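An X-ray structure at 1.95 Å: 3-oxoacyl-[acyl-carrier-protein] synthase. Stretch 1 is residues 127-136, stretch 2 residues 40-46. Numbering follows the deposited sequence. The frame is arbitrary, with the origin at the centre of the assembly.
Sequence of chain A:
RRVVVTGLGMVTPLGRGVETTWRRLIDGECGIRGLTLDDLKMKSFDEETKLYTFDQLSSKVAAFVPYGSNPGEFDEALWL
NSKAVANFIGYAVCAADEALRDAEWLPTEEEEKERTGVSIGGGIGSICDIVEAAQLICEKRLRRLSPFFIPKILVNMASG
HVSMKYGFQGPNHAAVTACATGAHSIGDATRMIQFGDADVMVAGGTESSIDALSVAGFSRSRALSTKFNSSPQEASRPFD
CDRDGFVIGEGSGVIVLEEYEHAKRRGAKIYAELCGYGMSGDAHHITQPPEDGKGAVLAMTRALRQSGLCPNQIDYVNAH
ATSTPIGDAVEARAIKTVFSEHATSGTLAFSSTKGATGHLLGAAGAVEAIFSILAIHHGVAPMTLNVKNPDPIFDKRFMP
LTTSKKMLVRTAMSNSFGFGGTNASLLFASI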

ATOM      1  N   ILE A 127      14.932  -2.023  -0.791  1.00 27.00           N
ATOM      2  CA  ILE A 127      15.660  -2.221  -2.045  1.00 26.50           C
ATOM      3  C   ILE A 127      17.024  -2.887  -1.830  1.00 26.09           C
ATOM      4  O   ILE A 127      17.434  -3.726  -2.631  1.00 25.97           O
ATOM      5  CB  ILE A 127      15.819  -0.896  -2.849  1.00 26.63           C
ATOM      6  CG1 ILE A 127      14.444  -0.363  -3.278  1.00 27.03           C
ATOM      7  CG2 ILE A 127      16.713  -1.101  -4.073  1.00 26.31           C
ATOM      8  CD1 ILE A 127      14.484   0.844  -4.217  1.00 28.58           C
ATOM      9  N   CYS A 128      17.713  -2.523  -0.747  1.00 25.60           N
ATOM     10  CA  CYS A 128      19.044  -3.066  -0.457  1.00 25.28           C
ATOM     11  C   CYS A 128      19.021  -4.578  -0.231  1.00 24.61           C
ATOM     12  O   CYS A 128      19.970  -5.280  -0.590  1.00 24.68           O
ATOM     13  CB  CYS A 128      19.691  -2.347   0.732  1.00 25.37           C
ATOM     14  SG  CYS A 128      18.843  -2.565   2.312  1.00 27.38           S
ATOM     15  N   ASP A 129      17.937  -5.073   0.365  1.00 23.90           N
ATOM     16  CA  ASP A 129      17.742  -6.508   0.553  1.00 23.03           C
ATOM     17  C   ASP A 129      17.495  -7.233  -0.767  1.00 22.40           C
ATOM     18  O   ASP A 129      17.960  -8.358  -0.955  1.00 22.20           O
ATOM     19  CB  ASP A 129      16.596  -6.774   1.529  1.00 23.32           C
ATOM     20  CG  ASP A 129      17.009  -6.584   2.976  1.00 24.05           C
ATOM     21  OD1 ASP A 129      18.069  -7.116   3.374  1.00 25.69           O
ATOM     22  OD2 ASP A 129      16.269  -5.913   3.722  1.00 24.96           O
ATOM     23  N   ILE A 130      16.765  -6.587  -1.677  1.00 21.51           N
ATOM     24  CA  ILE A 130      16.525  -7.153  -3.008  1.00 20.88           C
ATOM     25  C   ILE A 130      17.809  -7.144  -3.843  1.00 20.53           C
ATOM     26  O   ILE A 130      18.046  -8.056  -4.634  1.00 20.42           O
ATOM     27  CB  ILE A 130      15.370  -6.433  -3.753  1.00 20.75           C
ATOM     28  CG1 ILE A 130      14.095  -6.457  -2.902  1.00 20.49           C
ATOM     29  CG2 ILE A 130      15.107  -7.086  -5.122  1.00 20.73           C
ATOM     30  CD1 ILE A 130      13.004  -5.498  -3.366  1.00 20.02           C
ATOM     31  N   VAL A 131      18.635  -6.116  -3.651  1.00 20.34           N
ATOM     32  CA  VAL A 131      19.933  -6.013  -4.327  1.00 20.02           C
ATOM     33  C   VAL A 131      20.872  -7.147  -3.893  1.00 20.04           C
ATOM     34  O   VAL A 131      21.526  -7.778  -4.733  1.00 19.82           O
ATOM     35  CB  VAL A 131      20.587  -4.613  -4.108  1.00 19.99           C
ATOM     36  CG1 VAL A 131      22.066  -4.620  -4.482  1.00 19.35           C
ATOM     37  CG2 VAL A 131      19.846  -3.551  -4.918  1.00 19.48           C
ATOM     38  N   GLU A 132      20.919  -7.407  -2.588  1.00 19.98           N
ATOM     39  CA  GLU A 132      21.725  -8.507  -2.044  1.00 20.33           C
ATOM     40  C   GLU A 132      21.294  -9.864  -2.605  1.00 19.97           C
ATOM     41  O   GLU A 132      22.135 -10.698  -2.945  1.00 19.90           O
ATOM     42  CB  GLU A 132      21.676  -8.523  -0.512  1.00 20.47           C
ATOM     43  CG  GLU A 132      22.485  -7.414   0.143  1.00 22.39           C
ATOM     44  CD  GLU A 132      22.809  -7.675   1.614  1.00 24.56           C
ATOM     45  OE1 GLU A 132      22.351  -8.696   2.176  1.00 25.80           O
ATOM     46  OE2 GLU A 132      23.529  -6.845   2.211  1.00 25.12           O
ATOM     47  N   ALA A 133      19.982 -10.068  -2.704  1.00 19.72           N
ATOM     48  CA  ALA A 133      19.420 -11.299  -3.261  1.00 19.54           C
ATOM     49  C   ALA A 133      19.712 -11.441  -4.759  1.00 19.30           C
ATOM     50  O   ALA A 133      20.042 -12.530  -5.232  1.00 19.03           O
ATOM     51  CB  ALA A 133      17.927 -11.359  -2.996  1.00 19.43           C
ATOM     52  N   ALA A 134      19.599 -10.335  -5.493  1.00 19.16           N
ATOM     53  CA  ALA A 134      19.882 -10.321  -6.930  1.00 18.92           C
ATOM     54  C   ALA A 134      21.355 -10.608  -7.221  1.00 18.89           C
ATOM     55  O   ALA A 134      21.690 -11.199  -8.255  1.00 18.69           O
ATOM     56  CB  ALA A 134      19.464  -8.998  -7.537  1.00 18.96           C
ATOM     57  N   GLN A 135      22.227 -10.199  -6.299  1.00 18.71           N
ATOM     58  CA  GLN A 135      23.662 -10.498  -6.383  1.00 18.40           C
ATOM     59  C   GLN A 135      23.918 -12.006  -6.330  1.00 18.31           C
ATOM     60  O   GLN A 135      24.835 -12.507  -6.984  1.00 18.19           O
ATOM     61  CB  GLN A 135      24.423  -9.785  -5.258  1.00 18.29           C
ATOM     62  CG  GLN A 135      25.942  -9.858  -5.366  1.00 17.97           C
ATOM     63  CD  GLN A 135      26.650  -9.440  -4.088  1.00 17.70           C
ATOM     64  OE1 GLN A 135      26.013  -9.178  -3.065  1.00 18.05           O
ATOM     65  NE2 GLN A 135      27.974  -9.380  -4.139  1.00 17.28           N
ATOM     66  N   LEU A 136      23.099 -12.720  -5.556  1.00 18.28           N
ATOM     67  CA  LEU A 136      23.171 -14.182  -5.476  1.00 18.37           C
ATOM     68  C   LEU A 136      22.873 -14.844  -6.824  1.00 18.58           C
ATOM     69  O   LEU A 136      23.477 -15.860  -7.165  1.00 18.46           O
ATOM     70  CB  LEU A 136      22.227 -14.727  -4.395  1.00 18.35           C
ATOM     71  CG  LEU A 136      22.381 -14.210  -2.961  1.00 18.15           C
ATOM     72  CD1 LEU A 136      21.322 -14.825  -2.063  1.00 18.31           C
ATOM     73  CD2 LEU A 136      23.778 -14.483  -2.404  1.00 17.82           C
TER
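Stretch 2, residues 40-46: LKMKSFD

The segment 40-46 is anchored on the helix 127-136 chiefly through Ser-44, which pairs with the carboxamide of Gln-135 in both directions. Ser-44 OG donates to Gln-135 OE1 at 2.6 Å, and Gln-135 NE2 returns a nearly linear hydrogen bond to Ser-44 O at 2.9 Å, so Ser-44 engages both ends of the amide, while NE2 also bonds elsewhere in the structure. One turn back along the helix, Glu-132 OE2 forms a salt bridge with Lys-43 NZ at 2.8 Å; both side chains start out sideways and converge only at their ends. Water extends this polar seam: water 3 donates to Lys-41 O (2.9 Å) and to Glu-132 OE2 (3.0 Å), while water 2 lies between Lys-41 O (3.1 Å) and Cys-128 O (2.9 Å).

The segment runs in the same sense as the helix, with CA atoms 6.5 Å apart at Cys-128 and Lys-41 and 6.8 Å apart at Glu-132 and Ser-44. Its backbone is irregular here, folding into a type I turn from Met-42 to Phe-45 closed by Phe-45 N to Met-42 O (3.0 Å). At the end of the turn, the Phe-45 ring has Gln-135 NE2 over one face, 3.7 Å from CD2, and Val-131 CG1 at its edge, 3.8 Å from CE1. At the other end, Cys-128 CB packs against Lys-41 CB at 4.0 Å.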

ATOM      1  N   LEU A  40      25.932   3.316   1.071  1.00 23.53           N
ATOM      2  CA  LEU A  40      25.433   2.580  -0.094  1.00 23.31           C
ATOM      3  C   LEU A  40      24.679   1.308   0.293  1.00 23.20           C
ATOM      4  O   LEU A  40      23.910   0.769  -0.509  1.00 23.02           O
ATOM      5  CB  LEU A  40      26.587   2.214  -1.035  1.00 23.38           C
ATOM      6  CG  LEU A  40      27.465   3.315  -1.638  1.00 23.61           C
ATOM      7  CD1 LEU A  40      28.736   2.709  -2.215  1.00 24.31           C
ATOM      8  CD2 LEU A  40      26.724   4.100  -2.702  1.00 23.95           C
ATOM      9  N   LYS A  41      24.913   0.845   1.525  1.00 22.96           N
ATOM     10  CA  LYS A  41      24.376  -0.419   2.052  1.00 23.04           C
ATOM     11  C   LYS A  41      24.841  -1.626   1.233  1.00 22.55           C
ATOM     12  O   LYS A  41      24.078  -2.571   1.023  1.00 22.81           O
ATOM     13  CB  LYS A  41      22.837  -0.393   2.160  1.00 23.30           C
ATOM     14  CG  LYS A  41      22.239   0.780   2.939  1.00 25.08           C
ATOM     15  CD  LYS A  41      22.724   0.847   4.387  1.00 27.71           C
ATOM     16  CE  LYS A  41      22.071   2.006   5.139  1.00 29.79           C
ATOM     17  NZ  LYS A  41      22.259   3.349   4.471  1.00 30.72           N
ATOM     18  N   MET A  42      26.096  -1.591   0.787  1.00 21.93           N
ATOM     19  CA  MET A  42      26.648  -2.630  -0.084  1.00 21.35           C
ATOM     20  C   MET A  42      27.718  -3.491   0.597  1.00 20.98           C
ATOM     21  O   MET A  42      28.753  -3.788   0.002  1.00 20.88           O
ATOM     22  CB  MET A  42      27.203  -2.003  -1.368  1.00 21.39           C
ATOM     23  CG  MET A  42      26.135  -1.527  -2.341  1.00 21.33           C
ATOM     24  SD  MET A  42      26.804  -0.588  -3.730  1.00 22.38           S
ATOM     25  CE  MET A  42      27.863  -1.801  -4.520  1.00 21.22           C
ATOM     26  N   LYS A  43      27.453  -3.910   1.834  1.00 20.59           N
ATOM     27  CA  LYS A  43      28.409  -4.725   2.599  1.00 20.35           C
ATOM     28  C   LYS A  43      28.778  -6.052   1.918  1.00 19.99           C
ATOM     29  O   LYS A  43      29.863  -6.583   2.145  1.00 19.79           O
ATOM     30  CB  LYS A  43      27.911  -4.971   4.033  1.00 20.39           C
ATOM     31  CG  LYS A  43      26.688  -5.871   4.150  1.00 21.17           C
ATOM     32  CD  LYS A  43      26.184  -5.934   5.589  1.00 22.95           C
ATOM     33  CE  LYS A  43      25.065  -6.949   5.745  1.00 23.80           C
ATOM     34  NZ  LYS A  43      23.864  -6.569   4.951  1.00 24.71           N
ATOM     35  N   SER A  44      27.875  -6.570   1.083  1.00 19.66           N
ATOM     36  CA  SER A  44      28.091  -7.840   0.381  1.00 19.35           C
ATOM     37  C   SER A  44      28.877  -7.694  -0.928  1.00 19.26           C
ATOM     38  O   SER A  44      29.143  -8.688  -1.608  1.00 19.17           O
ATOM     39  CB  SER A  44      26.753  -8.542   0.118  1.00 19.46           C
ATOM     40  OG  SER A  44      25.967  -7.821  -0.818  1.00 18.86           O
ATOM     41  N   PHE A  45      29.242  -6.462  -1.274  1.00 19.20           N
ATOM     42  CA  PHE A  45      30.024  -6.195  -2.484  1.00 19.21           C
ATOM     43  C   PHE A  45      31.474  -5.857  -2.135  1.00 19.39           C
ATOM     44  O   PHE A  45      31.757  -5.394  -1.027  1.00 19.18           O
ATOM     45  CB  PHE A  45      29.400  -5.051  -3.285  1.00 19.06           C
ATOM     46  CG  PHE A  45      28.063  -5.384  -3.891  1.00 18.97           C
ATOM     47  CD1 PHE A  45      26.889  -5.209  -3.161  1.00 18.51           C
ATOM     48  CD2 PHE A  45      27.977  -5.854  -5.200  1.00 18.68           C
ATOM     49  CE1 PHE A  45      25.644  -5.508  -3.721  1.00 18.22           C
ATOM     50  CE2 PHE A  45      26.738  -6.155  -5.770  1.00 18.49           C
ATOM     51  CZ  PHE A  45      25.570  -5.984  -5.027  1.00 18.07           C
ATOM     52  N   ASP A  46      32.387  -6.084  -3.078  1.00 19.60           N
ATOM     53  CA  ASP A  46      33.793  -5.734  -2.854  1.00 20.09           C
ATOM     54  C   ASP A  46      34.018  -4.218  -2.929  1.00 20.17           C
ATOM     55  O   ASP A  46      33.164  -3.481  -3.428  1.00 20.32           O
ATOM     56  CB  ASP A  46      34.737  -6.520  -3.783  1.00 20.09           C
ATOM     57  CG  ASP A  46      34.556  -6.180  -5.258  1.00 20.87           C
ATOM     58  OD1 ASP A  46      34.099  -5.070  -5.588  1.00 20.83           O
ATOM     59  OD2 ASP A  46      34.904  -7.034  -6.101  1.00 22.25           O
TER
HETATM   60  O   HOH W   1      25.002  -5.548   0.178  1.00 21.33           O
HETATM   61  O   HOH W   2      22.561  -4.170  -1.146  1.00 22.57           O
HETATM   62  O   HOH W   3      22.400  -4.153   2.715  1.00 40.15           O